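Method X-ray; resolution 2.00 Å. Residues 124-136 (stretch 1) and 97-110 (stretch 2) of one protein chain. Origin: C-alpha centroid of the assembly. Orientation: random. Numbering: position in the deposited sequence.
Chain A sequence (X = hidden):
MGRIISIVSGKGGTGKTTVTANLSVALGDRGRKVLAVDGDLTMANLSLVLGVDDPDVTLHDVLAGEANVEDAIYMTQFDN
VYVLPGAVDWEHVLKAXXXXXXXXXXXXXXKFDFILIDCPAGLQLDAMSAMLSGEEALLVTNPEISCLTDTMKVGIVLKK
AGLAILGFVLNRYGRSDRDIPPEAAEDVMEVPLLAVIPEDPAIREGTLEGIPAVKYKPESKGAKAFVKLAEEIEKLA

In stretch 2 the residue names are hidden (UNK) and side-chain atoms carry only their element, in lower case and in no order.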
# COMPACT_ATOMS: atom_id res chain seq x y z
N GLN A 124 -15.15 4.97 -4.61
CA GLN A 124 -16.31 4.86 -3.74
C GLN A 124 -15.92 5.24 -2.31
O GLN A 124 -14.76 5.55 -2.04
CB GLN A 124 -16.91 3.46 -3.81
CG GLN A 124 -17.50 3.12 -5.18
CD GLN A 124 -18.41 4.22 -5.72
OE1 GLN A 124 -19.38 4.61 -5.07
NE2 GLN A 124 -18.11 4.70 -6.92
N LEU A 125 -16.89 5.21 -1.40
CA LEU A 125 -16.65 5.61 -0.01
C LEU A 125 -15.43 5.02 0.70
O LEU A 125 -14.56 5.76 1.17
CB LEU A 125 -17.90 5.35 0.84
CG LEU A 125 -17.83 5.87 2.28
CD1 LEU A 125 -17.56 7.37 2.29
CD2 LEU A 125 -19.14 5.55 3.00
N ASP A 126 -15.36 3.70 0.80
CA ASP A 126 -14.23 3.06 1.47
C ASP A 126 -12.90 3.49 0.84
O ASP A 126 -11.96 3.82 1.55
CB ASP A 126 -14.36 1.53 1.42
CG ASP A 126 -15.41 1.00 2.37
OD1 ASP A 126 -16.14 1.82 2.98
OD2 ASP A 126 -15.51 -0.23 2.52
N ALA A 127 -12.84 3.47 -0.48
CA ALA A 127 -11.63 3.85 -1.20
C ALA A 127 -11.22 5.29 -0.89
O ALA A 127 -10.05 5.55 -0.58
CB ALA A 127 -11.83 3.68 -2.70
N MET A 128 -12.17 6.21 -0.98
CA MET A 128 -11.89 7.61 -0.72
C MET A 128 -11.47 7.86 0.73
O MET A 128 -10.53 8.62 0.99
CB MET A 128 -13.11 8.47 -1.04
CG MET A 128 -13.45 8.56 -2.52
SD MET A 128 -12.13 9.28 -3.52
CE MET A 128 -11.92 10.86 -2.73
N SER A 129 -12.16 7.22 1.67
CA SER A 129 -11.86 7.38 3.09
C SER A 129 -10.43 6.95 3.41
O SER A 129 -9.74 7.57 4.21
CB SER A 129 -12.83 6.56 3.93
OG SER A 129 -14.16 6.96 3.70
N ALA A 130 -9.98 5.87 2.77
CA ALA A 130 -8.64 5.36 2.99
C ALA A 130 -7.60 6.26 2.34
O ALA A 130 -6.68 6.73 3.00
CB ALA A 130 -8.53 3.93 2.44
N MET A 131 -7.76 6.51 1.04
CA MET A 131 -6.82 7.35 0.31
C MET A 131 -6.67 8.73 0.94
O MET A 131 -5.56 9.25 1.06
CB MET A 131 -7.25 7.51 -1.15
CG MET A 131 -7.32 6.20 -1.92
SD MET A 131 -7.64 6.44 -3.67
CE MET A 131 -9.39 6.91 -3.62
N LEU A 132 -7.79 9.32 1.36
CA LEU A 132 -7.76 10.65 1.96
C LEU A 132 -7.18 10.68 3.37
O LEU A 132 -7.12 11.74 4.00
CB LEU A 132 -9.17 11.26 1.96
CG LEU A 132 -9.71 11.63 0.58
CD1 LEU A 132 -11.12 12.18 0.71
CD2 LEU A 132 -8.80 12.66 -0.07
N SER A 133 -6.77 9.51 3.86
CA SER A 133 -6.16 9.43 5.19
C SER A 133 -4.67 9.72 5.07
O SER A 133 -3.98 9.93 6.07
CB SER A 133 -6.36 8.04 5.80
OG SER A 133 -7.71 7.80 6.14
N GLY A 134 -4.18 9.74 3.83
CA GLY A 134 -2.76 10.01 3.60
C GLY A 134 -2.45 11.44 3.20
O GLY A 134 -3.35 12.22 2.90
N GLU A 135 -1.16 11.78 3.20
CA GLU A 135 -0.70 13.12 2.84
C GLU A 135 -0.04 13.04 1.47
O GLU A 135 0.03 14.03 0.73
CB GLU A 135 0.35 13.62 3.83
CG GLU A 135 -0.04 13.51 5.29
CD GLU A 135 1.15 13.71 6.21
OE1 GLU A 135 2.17 12.99 6.04
OE2 GLU A 135 1.07 14.57 7.10
N GLU A 136 0.47 11.86 1.15
CA GLU A 136 1.14 11.59 -0.11
C GLU A 136 0.47 10.38 -0.75
O GLU A 136 -0.15 9.57 -0.07
CB GLU A 136 2.61 11.25 0.13
CG GLU A 136 3.41 12.32 0.86
CD GLU A 136 4.76 11.81 1.32
OE1 GLU A 136 5.43 11.12 0.54
OE2 GLU A 136 5.15 12.10 2.47
N UNK A 97 -16.78 2.24 10.60
CA UNK A 97 -17.13 3.49 9.94
C UNK A 97 -15.89 3.97 9.18
O UNK A 97 -14.91 4.41 9.78
o UNK A 97 -17.84 6.03 9.14
c UNK A 97 -18.00 5.85 10.37
c UNK A 97 -17.53 4.54 10.99
o UNK A 97 -18.51 6.71 11.12
N UNK A 98 -15.92 3.88 7.84
CA UNK A 98 -14.77 4.31 7.03
C UNK A 98 -14.47 5.80 7.12
O UNK A 98 -13.34 6.22 6.90
c UNK A 98 -15.18 3.89 5.62
c UNK A 98 -17.03 3.43 6.98
c UNK A 98 -16.67 4.05 5.65
N UNK A 99 -15.48 6.59 7.46
CA UNK A 99 -15.31 8.03 7.56
C UNK A 99 -14.35 8.44 8.68
O UNK A 99 -13.85 9.56 8.70
n UNK A 99 -21.44 9.34 8.43
c UNK A 99 -20.60 8.44 8.92
c UNK A 99 -19.07 8.81 7.03
c UNK A 99 -17.65 8.43 6.64
n UNK A 99 -19.48 8.16 8.27
n UNK A 99 -20.87 7.84 10.07
c UNK A 99 -16.67 8.70 7.78
N UNK A 100 -14.07 7.52 9.60
CA UNK A 100 -13.16 7.81 10.70
C UNK A 100 -11.71 7.41 10.42
O UNK A 100 -10.84 7.58 11.27
c UNK A 100 -14.89 7.78 12.57
c UNK A 100 -13.64 7.13 11.98
c UNK A 100 -16.60 7.76 14.39
n UNK A 100 -17.21 6.99 15.50
c UNK A 100 -15.42 7.02 13.77
N UNK A 101 -11.46 6.88 9.23
CA UNK A 101 -10.11 6.47 8.86
C UNK A 101 -9.10 7.61 8.92
O UNK A 101 -8.05 7.48 9.56
c UNK A 101 -10.56 4.38 7.39
c UNK A 101 -10.11 5.85 7.45
c UNK A 101 -10.76 3.95 5.94
c UNK A 101 -9.51 3.51 8.07
N UNK A 102 -9.40 8.76 8.28
CA UNK A 102 -8.46 9.88 8.32
C UNK A 102 -8.03 10.31 9.72
O UNK A 102 -6.84 10.49 9.97
c UNK A 102 -9.21 10.98 7.57
c UNK A 102 -9.96 10.19 6.53
c UNK A 102 -10.51 9.03 7.34
N UNK A 103 -8.98 10.49 10.63
CA UNK A 103 -8.64 10.91 11.98
C UNK A 103 -7.86 9.83 12.73
O UNK A 103 -6.92 10.13 13.46
o UNK A 103 -12.88 11.52 12.89
c UNK A 103 -9.91 11.29 12.77
c UNK A 103 -10.91 10.16 12.99
c UNK A 103 -12.24 10.67 13.54
o UNK A 103 -12.65 10.21 14.63
N UNK A 104 -8.24 8.57 12.54
CA UNK A 104 -7.55 7.47 13.21
C UNK A 104 -6.10 7.34 12.76
O UNK A 104 -5.19 7.29 13.58
c UNK A 104 -8.26 6.12 12.97
c UNK A 104 -7.43 4.99 13.56
c UNK A 104 -9.64 6.14 13.60
N UNK A 105 -5.89 7.28 11.45
CA UNK A 105 -4.55 7.13 10.91
C UNK A 105 -3.64 8.31 11.24
O UNK A 105 -2.54 8.13 11.76
c UNK A 105 -5.49 5.30 7.61
c UNK A 105 -4.60 6.92 9.39
c UNK A 105 -5.30 5.59 9.08
c UNK A 105 -3.18 6.93 8.80
N UNK A 106 -4.11 9.52 10.96
CA UNK A 106 -3.31 10.70 11.22
C UNK A 106 -2.89 10.88 12.68
O UNK A 106 -1.89 11.53 12.96
n UNK A 106 -5.43 14.38 6.52
c UNK A 106 -4.06 11.94 10.71
c UNK A 106 -4.92 13.15 8.65
c UNK A 106 -4.30 11.88 9.20
c UNK A 106 -5.00 13.09 7.13
N UNK A 107 -3.64 10.28 13.60
CA UNK A 107 -3.30 10.39 15.02
C UNK A 107 -2.05 9.58 15.36
O UNK A 107 -1.50 9.69 16.46
o UNK A 107 -4.58 8.47 15.79
c UNK A 107 -4.46 9.88 15.89
N UNK A 108 -1.59 8.76 14.41
CA UNK A 108 -0.40 7.93 14.62
C UNK A 108 0.84 8.52 13.95
O UNK A 108 1.93 7.97 14.07
c UNK A 108 -2.14 4.54 13.80
c UNK A 108 -1.78 5.72 14.69
c UNK A 108 -0.66 6.53 14.05
c UNK A 108 -1.35 5.25 16.07
N UNK A 109 0.64 9.63 13.26
CA UNK A 109 1.71 10.30 12.53
C UNK A 109 3.02 10.49 13.28
O UNK A 109 4.10 10.32 12.70
n UNK A 109 2.13 15.78 9.33
c UNK A 109 1.21 11.67 12.04
c UNK A 109 1.66 13.75 10.71
c UNK A 109 2.64 14.45 9.78
c UNK A 109 2.21 12.41 11.16
N UNK A 110 2.94 10.84 14.56
CA UNK A 110 4.13 11.09 15.36
C UNK A 110 4.89 9.86 15.86
O UNK A 110 5.97 10.00 16.45
o UNK A 110 1.53 11.20 16.91
c UNK A 110 3.77 11.96 16.56
o UNK A 110 2.95 11.01 18.58
c UNK A 110 2.67 11.35 17.41

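Position 97 carries two carbons, the second bearing two oxygens, and reaches nothing on stretch 1: Asp 97. At position 98 three carbons close a ring onto the backbone N. CB lies 3.5 Å from OD1 of Asp 126, another ring carbon 3.9 Å from CD2 of Leu 125, and the backbone O 3.0 Å from CB of Ser 129; this is Pro 98. Position 99 has three carbons, a nitrogen, then a carbon with two more nitrogens: Arg 99. Its guanidinium turns back to the carboxylate of Asp 97, NE to OD1 and NH2 to OD2 both at 2.8 Å, a salt bridge between Arg 99 and Asp 97, within stretch 2.

Position 100, four carbons in a row ending in nitrogen, points away and is Lys 100. Position 101 has four carbons forked at the second. CB sits 3.7 Å from O of Ser 129, and one branch tip is 4.2 Å from CB of Ala 130: Leu 101. At 102 a second three-carbon ring closes onto N, with one ring carbon 3.5 Å from O of Ser 129: Pro 102. Its N lies 2.9 Å from OG of Ser 133, but it has no hydrogen to share, so this is close packing.

Position 103, three carbons with two oxygens on the third, faces away as Glu 103. Position 104, one carbon carrying two, makes no contact and is Val 104. Position 105 has four carbons forked at the first; the tip of the longer arm meets CB of Ser 133 at 3.4 Å, giving Ile 105. At 106 a row of four carbons ends in nitrogen, and the fourth carbon lies 3.5 Å from O of Ser 133: Lys 106. Position 107, one carbon and one oxygen, is Ser 107, whose OG donates to O of Val 104 at 2.6 Å. Position 108, four carbons forked at the second, is Leu 108, out of reach. Position 109 is another four-carbon row ending in nitrogen, 2.7 Å from OE2 of Glu 135: Lys 109. Position 110, two carbons with two oxygens on the second, is Asp 110, also out of reach.

The helices run 30° apart, 9.2 Å at closest approach. The backbones come closest where Ser 133 meets Pro 102, CA to CA 3.9 Å. Ser 129 OG and Ser 133 OG donate within their own stretch, to O of Leu 125 and O of Ser 129, each at 2.8 Å, so the hydroxyls are satisfied while pressed against prolines. One salt bridge, Lys 109 NZ to Glu 135 OE2, supplies the sole hydrogen bond across; packing does the rest.

Stretch 2, residues 97-110: DPRKLPEVIKSLKD
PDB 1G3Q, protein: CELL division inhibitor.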